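Local coordinates for BH0493 protein (Bacillus halodurans C-125, PDB 2QEE) that binds zinc and is probably a metal-dependent enzyme of the amidohydrolase superfamily, at residues K297-M302 / S350-H355. Sequence-based numbering, arbitrary orientation.
Sequences KFLVTM and SFIPQH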
# COMPACT_ATOMS: atom_id res chain seq x y z
N LYS C 297 -6.52 26.63 -10.67
CA LYS C 297 -6.30 25.20 -11.08
C LYS C 297 -4.98 24.67 -10.51
O LYS C 297 -3.97 25.38 -10.53
CB LYS C 297 -6.27 25.12 -12.61
CG LYS C 297 -7.70 25.37 -13.16
CD LYS C 297 -7.82 25.10 -14.62
CE LYS C 297 -7.20 26.21 -15.42
NZ LYS C 297 -7.69 26.13 -16.85
N PHE C 298 -4.97 23.40 -10.05
CA PHE C 298 -3.81 22.86 -9.41
C PHE C 298 -3.47 21.50 -10.04
O PHE C 298 -4.38 20.64 -10.19
CB PHE C 298 -4.12 22.63 -7.93
CG PHE C 298 -4.49 23.89 -7.19
CD1 PHE C 298 -3.47 24.61 -6.52
CD2 PHE C 298 -5.80 24.38 -7.19
CE1 PHE C 298 -3.80 25.79 -5.85
CE2 PHE C 298 -6.11 25.59 -6.49
CZ PHE C 298 -5.08 26.26 -5.84
N LEU C 299 -2.22 21.35 -10.42
CA LEU C 299 -1.72 20.05 -10.89
C LEU C 299 -0.95 19.48 -9.72
O LEU C 299 -0.11 20.18 -9.15
CB LEU C 299 -0.79 20.26 -12.08
CG LEU C 299 -1.48 20.57 -13.41
CD1 LEU C 299 -0.44 21.34 -14.31
CD2 LEU C 299 -1.89 19.26 -14.12
N VAL C 300 -1.20 18.22 -9.33
CA VAL C 300 -0.46 17.67 -8.16
C VAL C 300 0.04 16.28 -8.46
O VAL C 300 -0.69 15.49 -9.07
CB VAL C 300 -1.39 17.61 -6.93
CG1 VAL C 300 -0.68 16.97 -5.64
CG2 VAL C 300 -1.88 19.02 -6.54
N THR C 301 1.27 16.03 -8.07
CA THR C 301 1.83 14.68 -8.00
C THR C 301 2.49 14.55 -6.61
O THR C 301 3.00 15.56 -6.07
CB THR C 301 2.80 14.39 -9.16
OG1 THR C 301 2.98 12.97 -9.33
CG2 THR C 301 4.20 15.06 -9.02
N MET C 302 2.51 13.33 -6.05
CA MET C 302 3.02 13.18 -4.68
C MET C 302 4.04 12.07 -4.64
O MET C 302 3.97 11.13 -5.44
CB MET C 302 1.93 12.93 -3.64
CG MET C 302 0.98 14.14 -3.51
SD MET C 302 -0.27 14.05 -2.29
CE MET C 302 0.76 14.59 -0.83
N SER C 350 -10.28 10.66 -16.25
CA SER C 350 -10.09 12.09 -15.86
C SER C 350 -8.78 12.36 -15.05
O SER C 350 -8.80 12.99 -13.97
CB SER C 350 -11.34 12.64 -15.12
OG SER C 350 -11.59 12.06 -13.84
N PHE C 351 -7.66 11.85 -15.56
CA PHE C 351 -6.37 12.15 -14.97
C PHE C 351 -5.29 12.02 -16.01
O PHE C 351 -5.56 11.59 -17.14
CB PHE C 351 -6.10 11.16 -13.81
CG PHE C 351 -5.90 9.68 -14.23
CD1 PHE C 351 -4.63 9.15 -14.15
CD2 PHE C 351 -6.99 8.86 -14.58
CE1 PHE C 351 -4.40 7.79 -14.51
CE2 PHE C 351 -6.79 7.52 -14.93
CZ PHE C 351 -5.50 6.98 -14.90
N ILE C 352 -4.06 12.37 -15.63
CA ILE C 352 -2.90 12.24 -16.51
C ILE C 352 -2.02 11.12 -15.93
O ILE C 352 -1.36 11.28 -14.88
CB ILE C 352 -2.11 13.58 -16.61
CG1 ILE C 352 -3.04 14.70 -17.18
CG2 ILE C 352 -0.78 13.41 -17.39
CD1 ILE C 352 -2.43 16.11 -16.90
N PRO C 353 -2.06 9.95 -16.57
CA PRO C 353 -1.32 8.80 -15.94
C PRO C 353 0.19 8.94 -15.79
O PRO C 353 0.77 8.38 -14.85
CB PRO C 353 -1.63 7.60 -16.86
CG PRO C 353 -2.14 8.22 -18.16
CD PRO C 353 -2.84 9.54 -17.76
N GLN C 354 0.88 9.65 -16.69
CA GLN C 354 2.33 9.59 -16.59
C GLN C 354 3.00 10.85 -17.16
O GLN C 354 2.40 11.55 -18.01
CB GLN C 354 2.89 8.36 -17.29
CG GLN C 354 4.38 8.12 -17.14
CD GLN C 354 4.79 7.93 -15.66
OE1 GLN C 354 4.59 8.85 -14.85
NE2 GLN C 354 5.37 6.76 -15.33
N HIS C 355 4.21 11.09 -16.66
CA HIS C 355 5.16 12.05 -17.24
C HIS C 355 6.52 11.37 -17.11
O HIS C 355 6.65 10.45 -16.32
CB HIS C 355 5.14 13.39 -16.51
CG HIS C 355 5.60 13.35 -15.08
ND1 HIS C 355 4.81 12.85 -14.06
CD2 HIS C 355 6.76 13.74 -14.49
CE1 HIS C 355 5.46 12.94 -12.91
NE2 HIS C 355 6.64 13.48 -13.14
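Leu299 and Ile352 meet methyl to methyl, Leu299 CD2 lying 4.2 Å from Ile352 CD1. Ile352 reaches across because its CD1 is extended away from CA (chi2 163°), pointing the end of the chain at the strand. Met322 of the neighbouring strand 321-323 touches both side chains, and Phe413 and Phe410 of helix 395-414 add to the apolar cluster, on Leu299 and Ile352 respectively.

The second meeting point sets a hydroxyl oxygen against a ring carbon, without a hydrogen bond: Thr301 OG1 stands oblique to the His355 ring, 4.4 Å from its CE1. The hydroxyl is hydrogen-bonded instead to Phe324 O, while Phe324 also packs edge-to-face with the imidazole. His355 NE2 hydrogen-bonds to Asp357 OD2, and its ring meets that of His28; Asp357 and His28 are both zinc ligands.

Within the loop, Gln354 folds its amide back onto the main chain: His355 N donates to Gln354 OE1 (2.9 Å, 149° at the hydrogen).

Strand 298-302 runs parallel between strands 257-264 and 321-323, and the loop after helix 333-347 leads to Asp357, consistent with the superfamily's metal-binding barrel. Only 93 Å² is buried between the segments, with no hydrogen bond between them. The strand thus contributes van der Waals contact, while the imidazole, held by ring contacts with Phe324 and His28, hydrogen-bonds to Asp357, consistent with a second-shell role in positioning that zinc ligand.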